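Local coordinates for carbonic anhydrase (PDB 5SWC), which catalyses the reversible hydration of carbon dioxide with a zinc ion in each subunit and supplies CO2 to RuBisCO inside the carboxysome, at residues 32-37 against 71-76; 130-133 against 138-141; 180-185 against 189-194; 201-204 against 209-212. One frame throughout, in Å; residues are numbered along the deposited sequence.

Along the chain the four contacts follow in series, contact 1 closing before contact 2 opens and so on to contact 4. Contact 4 is the beta hairpin 197-204/209-214 of the mixed sheet, its centre about 11 Å from that of the chain; the other three lie farther out. Contacts 1 and 2 are on opposite sides of the chain's centre, their own centres about 39 Å apart, yet both touch the second subunit, as does contact 4. Contact 3 ends on helix 185-193, which leads into strand 197-204 of contact 4, and lies largely against a third subunit. Contacts 1, 2 and 3 thus each lie where other subunits of the hexamer, a trimer of dimers, touch the chain.

Contact 1 (32-37 against 71-76)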
loop_
_atom_site.group_PDB
_atom_site.type_symbol
_atom_site.label_atom_id
_atom_site.label_comp_id
_atom_site.label_asym_id
_atom_site.label_seq_id
_atom_site.Cartn_x
_atom_site.Cartn_y
_atom_site.Cartn_z
ATOM N N GLU A 32 11.062 13.300 -43.708
ATOM C CA GLU A 32 11.338 13.429 -45.152
ATOM C C GLU A 32 12.025 12.184 -45.729
ATOM O O GLU A 32 12.094 12.014 -46.952
ATOM C CB GLU A 32 12.175 14.691 -45.414
ATOM C CG GLU A 32 11.358 15.936 -45.057
ATOM C CD GLU A 32 12.127 17.238 -45.176
ATOM O OE1 GLU A 32 13.352 17.207 -45.403
ATOM O OE2 GLU A 32 11.494 18.304 -45.020
ATOM N N GLY A 33 12.495 11.330 -44.832
ATOM C CA GLY A 33 13.229 10.119 -45.211
ATOM C C GLY A 33 12.403 8.884 -44.971
ATOM O O GLY A 33 11.550 8.541 -45.760
ATOM N N TYR A 34 12.634 8.241 -43.849
ATOM C CA TYR A 34 11.953 6.996 -43.500
ATOM C C TYR A 34 10.440 7.078 -43.547
ATOM O O TYR A 34 9.802 6.161 -44.069
ATOM C CB TYR A 34 12.368 6.572 -42.109
ATOM C CG TYR A 34 12.010 5.164 -41.749
ATOM C CD1 TYR A 34 10.783 4.844 -41.238
ATOM C CD2 TYR A 34 12.927 4.161 -41.963
ATOM C CE1 TYR A 34 10.462 3.528 -40.908
ATOM C CE2 TYR A 34 12.632 2.848 -41.621
ATOM C CZ TYR A 34 11.394 2.548 -41.116
ATOM O OH TYR A 34 11.109 1.226 -40.769
ATOM N N PHE A 35 9.850 8.144 -43.031
ATOM C CA PHE A 35 8.401 8.286 -43.048
ATOM C C PHE A 35 7.901 8.258 -44.483
ATOM O O PHE A 35 6.935 7.604 -44.796
ATOM C CB PHE A 35 7.976 9.577 -42.355
ATOM C CG PHE A 35 6.503 9.832 -42.448
ATOM C CD1 PHE A 35 5.633 9.165 -41.628
ATOM C CD2 PHE A 35 6.009 10.688 -43.376
ATOM C CE1 PHE A 35 4.253 9.391 -41.731
ATOM C CE2 PHE A 35 4.636 10.911 -43.487
ATOM C CZ PHE A 35 3.786 10.250 -42.646
ATOM N N SER A 36 8.557 8.971 -45.380
ATOM C CA SER A 36 8.136 8.953 -46.781
ATOM C C SER A 36 8.162 7.549 -47.437
ATOM O O SER A 36 7.200 7.107 -48.101
ATOM C CB SER A 36 9.009 9.907 -47.544
ATOM O OG SER A 36 8.617 9.915 -48.894
ATOM N N SER A 37 9.219 6.798 -47.195
ATOM C CA SER A 37 9.330 5.493 -47.806
ATOM C C SER A 37 8.415 4.480 -47.149
ATOM O O SER A 37 8.128 3.454 -47.747
ATOM C CB SER A 37 10.775 4.996 -47.848
ATOM O OG SER A 37 11.318 5.094 -46.566
ATOM N N SER A 71 13.372 -4.813 -36.442
ATOM C CA SER A 71 11.926 -4.833 -36.476
ATOM C C SER A 71 11.385 -3.627 -37.193
ATOM O O SER A 71 12.030 -2.584 -37.251
ATOM C CB SER A 71 11.336 -4.875 -35.091
ATOM O OG SER A 71 11.484 -6.145 -34.506
ATOM N N GLU A 72 10.206 -3.807 -37.770
ATOM C CA GLU A 72 9.456 -2.732 -38.372
ATOM C C GLU A 72 8.595 -2.050 -37.293
ATOM O O GLU A 72 8.183 -2.662 -36.336
ATOM C CB GLU A 72 8.557 -3.305 -39.476
ATOM C CG GLU A 72 7.806 -2.267 -40.268
ATOM C CD GLU A 72 8.735 -1.295 -40.944
ATOM O OE1 GLU A 72 9.021 -0.223 -40.331
ATOM O OE2 GLU A 72 9.168 -1.637 -42.084
ATOM N N VAL A 73 8.274 -0.795 -37.523
ATOM C CA VAL A 73 7.308 -0.129 -36.700
ATOM C C VAL A 73 6.006 -0.939 -36.739
ATOM O O VAL A 73 5.561 -1.404 -37.793
ATOM C CB VAL A 73 7.069 1.278 -37.254
ATOM C CG1 VAL A 73 6.149 2.037 -36.381
ATOM C CG2 VAL A 73 8.402 2.034 -37.380
ATOM N N GLY A 74 5.414 -1.115 -35.553
ATOM C CA GLY A 74 4.215 -1.902 -35.410
ATOM C C GLY A 74 4.469 -3.301 -34.881
ATOM O O GLY A 74 3.536 -4.011 -34.523
ATOM N N ASP A 75 5.714 -3.733 -34.855
ATOM C CA ASP A 75 6.017 -5.110 -34.476
ATOM C C ASP A 75 6.125 -5.346 -32.974
ATOM O O ASP A 75 5.712 -6.417 -32.506
ATOM C CB ASP A 75 7.341 -5.555 -35.119
ATOM C CG ASP A 75 7.268 -5.792 -36.626
ATOM O OD1 ASP A 75 6.192 -5.739 -37.253
ATOM O OD2 ASP A 75 8.369 -6.087 -37.189
ATOM N N LEU A 76 6.757 -4.423 -32.244
ATOM C CA LEU A 76 7.122 -4.650 -30.831
ATOM C C LEU A 76 6.401 -3.675 -29.944
ATOM O O LEU A 76 6.569 -2.453 -30.082
ATOM C CB LEU A 76 8.625 -4.444 -30.618
ATOM C CG LEU A 76 9.581 -5.296 -31.472
ATOM C CD1 LEU A 76 11.008 -5.051 -30.986
ATOM C CD2 LEU A 76 9.249 -6.767 -31.408
#
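Tyr34 reaches out from the short helix 34-37 and sets its phenol on the carboxylate of Glu72, in the loop that leads to strand 76-81. The ring is carried across by a CG anti to the backbone N (chi1 -166°), and Tyr34 OH donates a hydrogen bond to Glu72 OE1 at 2.6 Å. OE1 lies at the edge of the ring, near its plane, while the carboxylate plane is turned 53° from the ring. The phenol comes to the syn side of OE1, slightly out of the carboxylate plane. On the anti side Glu72 OE1 also accepts Val73 N at 3.0 Å, so two donors hold it. The Glu72 chain leaves the backbone extended and then turns about the CB-CG bond (chi2 59°), which folds the carboxylate back to the amide of the next residue. Beside this polar pair, Val73 CG2 approaches Tyr34 CE1 at 4.3 Å, an oblique apolar touch. The loop contains a type II beta turn, Glu72 to Asp75, with Gly74 at positive phi; Asp75 N bonds Glu72 O at 3.1 Å, and Asp75 OD2 takes Glu72 N at 3.0 Å. An alanine at Glu72 is likely to leave the Tyr34 hydroxyl without its acceptor and Val73 N without this side-chain acceptor. Tyr34 also stacks on His38 and packs on Leu67 of the second subunit, whose Arg62 meets Val73, placing the contact at a subunit interface. Two donors on one carboxylate oxygen would probably favour the charged form of Glu72: the Tyr34 bond joins helix 34-37 to the turn, while Val73 N holds the carboxylate in place.

Contact 2 (130-133 against 138-141); sequences NSLQ and LVYD
The backbones of 130-133 and 138-141 come together most closely at Leu132 and Tyr140, whose CA atoms are 5.7 Å apart, in two short consecutive helices joined by a brief loop; the weakly bonded end of helix 129-132 packs beside helix 137-143 through Leu132 and Gln133. Between the helices, Leu132 CB meets Tyr140 CB, and Leu132 CD1 touches Val139 CG1 at 4.1 Å, giving the pair a small apolar core. The side chain of Val139 is about 10 Å from the zinc ion, too far to touch it, and its backbone N bonds Glu101 of the second subunit, which places this helical pair at the subunit interface. Farther out, Gln133 lies alongside Tyr140 and points the same way. Its extended chi2 carries the amide out beside the phenol, and chi3 near -98° turns it nearly parallel to the ring: the two planes are 12° apart and stacked, with Gln133 CD 3.6 Å from Tyr140 CZ. At the ring's edge, Asn130 OD1 comes within 4.2 Å of Tyr140 CE1. The tyrosine is thus covered on one face by aliphatic carbon and amide together. The CH-pi contact is nearly vertical, Gln133 CG standing 3.3 Å from the centroid of the Tyr140 ring and only 9° off the normal.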
loop_
_atom_site.group_PDB
_atom_site.type_symbol
_atom_site.label_atom_id
_atom_site.label_comp_id
_atom_site.label_asym_id
_atom_site.label_seq_id
_atom_site.Cartn_x
_atom_site.Cartn_y
_atom_site.Cartn_z
ATOM N N ASN A 130 22.772 -1.449 -0.443
ATOM C CA ASN A 130 22.644 -0.580 0.719
ATOM C C ASN A 130 23.171 0.812 0.469
ATOM O O ASN A 130 22.616 1.782 0.988
ATOM C CB ASN A 130 23.307 -1.201 1.931
ATOM C CG ASN A 130 22.495 -2.343 2.496
ATOM O OD1 ASN A 130 21.269 -2.410 2.296
ATOM N ND2 ASN A 130 23.166 -3.260 3.199
ATOM N N SER A 131 24.214 0.905 -0.350
ATOM C CA SER A 131 24.802 2.193 -0.700
ATOM C C SER A 131 23.855 3.109 -1.488
ATOM O O SER A 131 24.077 4.317 -1.548
ATOM C CB SER A 131 26.073 1.981 -1.530
ATOM O OG SER A 131 25.757 1.571 -2.859
ATOM N N LEU A 132 22.824 2.546 -2.115
ATOM C CA LEU A 132 21.904 3.335 -2.942
ATOM C C LEU A 132 20.938 4.168 -2.164
ATOM O O LEU A 132 20.412 5.134 -2.700
ATOM C CB LEU A 132 21.034 2.423 -3.804
ATOM C CG LEU A 132 21.733 1.581 -4.808
ATOM C CD1 LEU A 132 20.685 0.722 -5.514
ATOM C CD2 LEU A 132 22.503 2.409 -5.826
ATOM N N GLN A 133 20.658 3.796 -0.921
ATOM C CA GLN A 133 19.623 4.480 -0.144
ATOM C C GLN A 133 19.733 5.994 -0.112
ATOM O O GLN A 133 18.730 6.679 -0.240
ATOM C CB GLN A 133 19.586 3.970 1.300
ATOM C CG GLN A 133 18.998 2.598 1.413
ATOM C CD GLN A 133 18.836 2.153 2.843
ATOM O OE1 GLN A 133 19.678 1.416 3.369
ATOM N NE2 GLN A 133 17.760 2.602 3.487
ATOM N N LEU A 138 14.726 5.979 -4.637
ATOM C CA LEU A 138 13.714 5.313 -5.427
ATOM C C LEU A 138 14.227 4.068 -6.119
ATOM O O LEU A 138 13.479 3.095 -6.293
ATOM C CB LEU A 138 13.061 6.261 -6.457
ATOM C CG LEU A 138 12.278 7.428 -5.898
ATOM C CD1 LEU A 138 11.605 8.244 -7.007
ATOM C CD2 LEU A 138 11.228 6.982 -4.876
ATOM N N VAL A 139 15.490 4.075 -6.543
ATOM C CA VAL A 139 16.083 2.891 -7.154
ATOM C C VAL A 139 16.212 1.785 -6.098
ATOM O O VAL A 139 15.892 0.621 -6.366
ATOM C CB VAL A 139 17.444 3.201 -7.791
ATOM C CG1 VAL A 139 18.055 1.951 -8.351
ATOM C CG2 VAL A 139 17.309 4.309 -8.871
ATOM N N TYR A 140 16.644 2.158 -4.906
ATOM C CA TYR A 140 16.723 1.202 -3.814
ATOM C C TYR A 140 15.387 0.496 -3.632
ATOM O O TYR A 140 15.332 -0.731 -3.540
ATOM C CB TYR A 140 17.165 1.916 -2.547
ATOM C CG TYR A 140 17.169 1.075 -1.294
ATOM C CD1 TYR A 140 18.241 0.268 -0.966
ATOM C CD2 TYR A 140 16.107 1.106 -0.448
ATOM C CE1 TYR A 140 18.233 -0.479 0.218
ATOM C CE2 TYR A 140 16.084 0.384 0.717
ATOM C CZ TYR A 140 17.144 -0.431 1.028
ATOM O OH TYR A 140 17.147 -1.172 2.200
ATOM N N ASP A 141 14.297 1.256 -3.568
ATOM C CA ASP A 141 12.993 0.642 -3.320
ATOM C C ASP A 141 12.594 -0.244 -4.511
ATOM O O ASP A 141 12.013 -1.334 -4.329
ATOM C CB ASP A 141 11.916 1.718 -3.118
ATOM C CG ASP A 141 12.071 2.513 -1.833
ATOM O OD1 ASP A 141 12.671 1.970 -0.881
ATOM O OD2 ASP A 141 11.558 3.677 -1.793
#

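Contact 3 (180-185 against 189-194); sequences NLQTYP and SRLHRG
A tight helix-to-helix connection joins helix 162-181 to helix 185-193, with a type I beta turn from Leu181 to Tyr184 between them. Across the two segments the backbone link is the first-turn bond of the second helix, Ser189 N to Pro185 O at 2.9 Å, fairly straight at 164°; Ser189 CB also rests 3.4 Å from Pro185 O. The side chains touch through carbon atoms, Gln182 CG and Leu191 CD1 at 4.1 Å, the two chains crossing at about a right angle. Gln182 is extended beyond CG (chi2 176°), and its OE1 is bonded by Lys179 NZ of the third subunit. Ser189 OG is likewise taken by Asp155 of that subunit. In the turn, the Thr183 backbone N and hydroxyl both bind Asn180 O, Thr183 N at 3.1 Å and Thr183 OG1 at 2.7 Å, the hydroxyl lying in the carbonyl plane. Tyr184, at the N-cap position of the second helix, sends its hydroxyl to Pro87 O. At the far end Gly194 leaves helical angles with positive phi, its N bonded to Arg190 O at 2.8 Å. An N-cap residue followed by proline at the first helical position is a common helix start, here set after a type I turn between consecutive helices.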
loop_
_atom_site.group_PDB
_atom_site.type_symbol
_atom_site.label_atom_id
_atom_site.label_comp_id
_atom_site.label_asym_id
_atom_site.label_seq_id
_atom_site.Cartn_x
_atom_site.Cartn_y
_atom_site.Cartn_z
ATOM N N ASN A 180 8.350 -14.041 -11.905
ATOM C CA ASN A 180 7.383 -13.015 -11.565
ATOM C C ASN A 180 6.236 -12.945 -12.562
ATOM O O ASN A 180 5.052 -12.824 -12.182
ATOM C CB ASN A 180 8.071 -11.663 -11.451
ATOM C CG ASN A 180 9.058 -11.583 -10.282
ATOM O OD1 ASN A 180 9.090 -12.461 -9.427
ATOM N ND2 ASN A 180 9.847 -10.506 -10.234
ATOM N N LEU A 181 6.563 -12.986 -13.862
ATOM C CA LEU A 181 5.547 -12.923 -14.887
ATOM C C LEU A 181 4.503 -14.039 -14.725
ATOM O O LEU A 181 3.316 -13.829 -15.011
ATOM C CB LEU A 181 6.201 -13.021 -16.239
ATOM C CG LEU A 181 6.758 -11.719 -16.743
ATOM C CD1 LEU A 181 7.709 -12.004 -17.886
ATOM C CD2 LEU A 181 5.697 -10.823 -17.241
ATOM N N GLN A 182 4.943 -15.214 -14.320
ATOM C CA GLN A 182 4.066 -16.367 -14.231
ATOM C C GLN A 182 3.052 -16.270 -13.102
ATOM O O GLN A 182 2.194 -17.130 -12.965
ATOM C CB GLN A 182 4.890 -17.619 -14.137
ATOM C CG GLN A 182 5.550 -17.881 -15.501
ATOM C CD GLN A 182 6.458 -19.052 -15.483
ATOM O OE1 GLN A 182 6.029 -20.176 -15.502
ATOM N NE2 GLN A 182 7.750 -18.786 -15.447
ATOM N N THR A 183 3.145 -15.238 -12.266
ATOM C CA THR A 183 2.123 -15.006 -11.236
ATOM C C THR A 183 0.957 -14.151 -11.726
ATOM O O THR A 183 -0.032 -13.999 -10.994
ATOM C CB THR A 183 2.700 -14.390 -9.935
ATOM O OG1 THR A 183 3.240 -13.082 -10.161
ATOM C CG2 THR A 183 3.694 -15.340 -9.310
ATOM N N TYR A 184 1.033 -13.547 -12.924
ATOM C CA TYR A 184 -0.058 -12.703 -13.390
ATOM C C TYR A 184 -1.221 -13.546 -13.973
ATOM O O TYR A 184 -0.963 -14.487 -14.720
ATOM C CB TYR A 184 0.430 -11.743 -14.460
ATOM C CG TYR A 184 1.232 -10.571 -13.899
ATOM C CD1 TYR A 184 2.532 -10.755 -13.522
ATOM C CD2 TYR A 184 0.650 -9.324 -13.657
ATOM C CE1 TYR A 184 3.259 -9.707 -12.969
ATOM C CE2 TYR A 184 1.368 -8.297 -13.121
ATOM C CZ TYR A 184 2.657 -8.500 -12.771
ATOM O OH TYR A 184 3.332 -7.405 -12.254
ATOM N N PRO A 185 -2.454 -13.188 -13.654
ATOM C CA PRO A 185 -3.590 -13.961 -14.141
ATOM C C PRO A 185 -3.647 -14.195 -15.652
ATOM O O PRO A 185 -3.916 -15.332 -16.077
ATOM C CB PRO A 185 -4.794 -13.186 -13.650
ATOM C CG PRO A 185 -4.262 -12.504 -12.375
ATOM C CD PRO A 185 -2.875 -12.150 -12.700
ATOM N N SER A 189 -3.364 -18.016 -17.148
ATOM C CA SER A 189 -4.455 -18.622 -17.872
ATOM C C SER A 189 -4.055 -19.025 -19.306
ATOM O O SER A 189 -4.398 -20.081 -19.793
ATOM C CB SER A 189 -5.611 -17.657 -17.894
ATOM O OG SER A 189 -6.660 -18.211 -18.634
ATOM N N ARG A 190 -3.295 -18.153 -19.953
ATOM C CA ARG A 190 -2.858 -18.397 -21.330
ATOM C C ARG A 190 -1.818 -19.497 -21.436
ATOM O O ARG A 190 -1.797 -20.240 -22.420
ATOM C CB ARG A 190 -2.343 -17.104 -21.967
ATOM C CG ARG A 190 -3.456 -16.195 -22.344
ATOM C CD ARG A 190 -3.013 -14.807 -22.721
ATOM N NE ARG A 190 -4.157 -13.996 -23.113
ATOM C CZ ARG A 190 -5.059 -13.480 -22.287
ATOM N NH1 ARG A 190 -4.992 -13.674 -20.958
ATOM N NH2 ARG A 190 -6.041 -12.773 -22.803
ATOM N N LEU A 191 -0.979 -19.617 -20.413
ATOM C CA LEU A 191 -0.061 -20.768 -20.380
ATOM C C LEU A 191 -0.784 -22.077 -20.232
ATOM O O LEU A 191 -0.362 -23.080 -20.831
ATOM C CB LEU A 191 0.992 -20.577 -19.270
ATOM C CG LEU A 191 2.006 -19.472 -19.568
ATOM C CD1 LEU A 191 2.901 -19.286 -18.315
ATOM C CD2 LEU A 191 2.884 -19.729 -20.820
ATOM N N HIS A 192 -1.883 -22.104 -19.486
ATOM C CA HIS A 192 -2.669 -23.322 -19.408
ATOM C C HIS A 192 -3.155 -23.721 -20.789
ATOM O O HIS A 192 -3.109 -24.886 -21.137
ATOM C CB HIS A 192 -3.874 -23.114 -18.464
ATOM C CG HIS A 192 -4.835 -24.252 -18.446
ATOM N ND1 HIS A 192 -4.751 -25.281 -17.532
ATOM C CD2 HIS A 192 -5.898 -24.544 -19.239
ATOM C CE1 HIS A 192 -5.724 -26.141 -17.750
ATOM N NE2 HIS A 192 -6.439 -25.717 -18.778
ATOM N N ARG A 193 -3.635 -22.730 -21.536
ATOM C CA ARG A 193 -4.234 -22.914 -22.865
ATOM C C ARG A 193 -3.185 -23.231 -23.907
ATOM O O ARG A 193 -3.472 -23.893 -24.898
ATOM C CB ARG A 193 -4.977 -21.628 -23.239
ATOM C CG ARG A 193 -5.719 -21.683 -24.552
ATOM C CD ARG A 193 -6.895 -20.727 -24.512
ATOM N NE ARG A 193 -6.555 -19.480 -23.810
ATOM C CZ ARG A 193 -7.141 -19.043 -22.688
ATOM N NH1 ARG A 193 -8.147 -19.729 -22.133
ATOM N NH2 ARG A 193 -6.740 -17.897 -22.134
ATOM N N GLY A 194 -1.966 -22.755 -23.684
ATOM C CA GLY A 194 -0.835 -23.134 -24.507
ATOM C C GLY A 194 -0.608 -22.173 -25.648
ATOM O O GLY A 194 0.100 -22.523 -26.576
#

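Contact 4 (201-204 against 209-212); sequences WIYR and EVLA. With FMT (formic acid), chain L.
Trp201 to Arg204 pair with Ala212 to Glu209 as the two arms of an antiparallel beta hairpin, the axes of the two short segments at 158°, N to C. Backbone bonds come first: Ile202 and Leu211 form a hydrogen-bonded pair, Ile202 N to Leu211 O at 2.7 Å and Leu211 N to Ile202 O at 2.9 Å. Arg204 N gives a further bond to Glu209 O at 2.9 Å, whereas the return bond from Glu209 N to Arg204 O is weak. Among charged groups, Arg204 NH1 meets Glu209 OE2 at 2.6 Å in a salt bridge; the oxygen lies in the guanidinium plane, with the two flat groups 52° apart. The arginine chain bends at chi3 (74°), bringing NH1 round to the carboxylate, while NH2 turns to Glu207. A methionine in place of Arg204 would probably leave the carboxylates of Glu209 and Glu207 without their shared cation. Apolar contacts lie on both sides of the sheet: Val210 CG1 lies against the Trp201 indole, 3.7 Å from CD2, and Ala212 CB reaches Trp201 CD1 at 3.6 Å. On the side of Ile202 and Leu211, Arg204 CD rests 4.1 Å from Leu211 CD1. At the indole edge, Trp201 NE1 donates a hydrogen bond to O2 of a formic acid molecule probably from crystallisation. Strand 201-204 hydrogen-bonds on its other edge to strand 111-117, where Tyr203 touches zinc-binding His117; Ile202 faces helix 162-181, and strand 219-221 follows beyond 209-212, while Leu27 of the second subunit packs on Val210.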
loop_
_atom_site.group_PDB
_atom_site.type_symbol
_atom_site.label_atom_id
_atom_site.label_comp_id
_atom_site.label_asym_id
_atom_site.label_seq_id
_atom_site.Cartn_x
_atom_site.Cartn_y
_atom_site.Cartn_z
ATOM N N TRP A 201 16.172 -13.173 -22.777
ATOM C CA TRP A 201 17.292 -12.827 -23.661
ATOM C C TRP A 201 18.287 -11.960 -22.942
ATOM O O TRP A 201 17.910 -11.026 -22.252
ATOM C CB TRP A 201 16.746 -12.092 -24.868
ATOM C CG TRP A 201 16.125 -12.955 -25.916
ATOM C CD1 TRP A 201 15.817 -14.299 -25.834
ATOM C CD2 TRP A 201 15.833 -12.551 -27.261
ATOM N NE1 TRP A 201 15.338 -14.742 -27.054
ATOM C CE2 TRP A 201 15.328 -13.704 -27.925
ATOM C CE3 TRP A 201 15.940 -11.349 -27.940
ATOM C CZ2 TRP A 201 14.956 -13.675 -29.265
ATOM C CZ3 TRP A 201 15.564 -11.325 -29.298
ATOM C CH2 TRP A 201 15.072 -12.485 -29.926
ATOM N N ILE A 202 19.563 -12.219 -23.138
ATOM C CA ILE A 202 20.640 -11.343 -22.664
ATOM C C ILE A 202 21.288 -10.715 -23.898
ATOM O O ILE A 202 21.848 -11.417 -24.760
ATOM C CB ILE A 202 21.725 -12.097 -21.908
ATOM C CG1 ILE A 202 21.193 -12.882 -20.718
ATOM C CG2 ILE A 202 22.839 -11.132 -21.471
ATOM C CD1 ILE A 202 22.204 -13.895 -20.161
ATOM N N TYR A 203 21.224 -9.375 -23.981
ATOM C CA TYR A 203 21.885 -8.643 -25.075
ATOM C C TYR A 203 23.285 -8.242 -24.621
ATOM O O TYR A 203 23.471 -7.487 -23.671
ATOM C CB TYR A 203 21.036 -7.426 -25.451
ATOM C CG TYR A 203 21.713 -6.415 -26.350
ATOM C CD1 TYR A 203 22.382 -6.800 -27.502
ATOM C CD2 TYR A 203 21.631 -5.072 -26.078
ATOM C CE1 TYR A 203 22.991 -5.865 -28.325
ATOM C CE2 TYR A 203 22.245 -4.125 -26.879
ATOM C CZ TYR A 203 22.915 -4.535 -28.004
ATOM O OH TYR A 203 23.506 -3.612 -28.834
ATOM N N ARG A 204 24.288 -8.791 -25.303
ATOM C CA ARG A 204 25.704 -8.512 -25.031
ATOM C C ARG A 204 26.138 -7.382 -25.946
ATOM O O ARG A 204 26.330 -7.568 -27.165
ATOM C CB ARG A 204 26.541 -9.778 -25.228
ATOM C CG ARG A 204 26.059 -10.853 -24.343
ATOM C CD ARG A 204 26.887 -12.091 -24.417
ATOM N NE ARG A 204 28.151 -11.892 -23.727
ATOM C CZ ARG A 204 29.318 -12.348 -24.160
ATOM N NH1 ARG A 204 29.371 -13.047 -25.295
ATOM N NH2 ARG A 204 30.431 -12.142 -23.442
ATOM N N GLU A 209 25.702 -9.830 -29.751
ATOM C CA GLU A 209 24.935 -11.069 -29.804
ATOM C C GLU A 209 23.931 -11.099 -28.697
ATOM O O GLU A 209 24.010 -10.306 -27.745
ATOM C CB GLU A 209 25.834 -12.310 -29.726
ATOM C CG GLU A 209 26.456 -12.516 -28.368
ATOM C CD GLU A 209 27.081 -13.919 -28.138
ATOM O OE1 GLU A 209 26.800 -14.905 -28.876
ATOM O OE2 GLU A 209 27.834 -14.046 -27.145
ATOM N N VAL A 210 22.969 -12.010 -28.844
ATOM C CA VAL A 210 21.977 -12.281 -27.802
ATOM C C VAL A 210 22.104 -13.728 -27.402
ATOM O O VAL A 210 22.300 -14.619 -28.227
ATOM C CB VAL A 210 20.586 -11.994 -28.332
ATOM C CG1 VAL A 210 19.522 -12.477 -27.361
ATOM C CG2 VAL A 210 20.417 -10.505 -28.564
ATOM N N LEU A 211 21.958 -13.969 -26.114
ATOM C CA LEU A 211 21.854 -15.340 -25.567
ATOM C C LEU A 211 20.428 -15.494 -25.066
ATOM O O LEU A 211 19.854 -14.584 -24.459
ATOM C CB LEU A 211 22.819 -15.546 -24.393
ATOM C CG LEU A 211 24.306 -15.342 -24.697
ATOM C CD1 LEU A 211 25.082 -15.660 -23.405
ATOM C CD2 LEU A 211 24.744 -16.222 -25.809
ATOM N N ALA A 212 19.848 -16.654 -25.292
ATOM C CA ALA A 212 18.466 -16.959 -24.926
ATOM C C ALA A 212 18.405 -18.117 -23.948
ATOM O O ALA A 212 19.118 -19.111 -24.098
ATOM C CB ALA A 212 17.707 -17.343 -26.196
HETATM C C FMT L . 14.358 -18.138 -28.007
HETATM O O1 FMT L . 15.465 -17.972 -28.564
HETATM O O2 FMT L . 14.087 -17.503 -26.955
#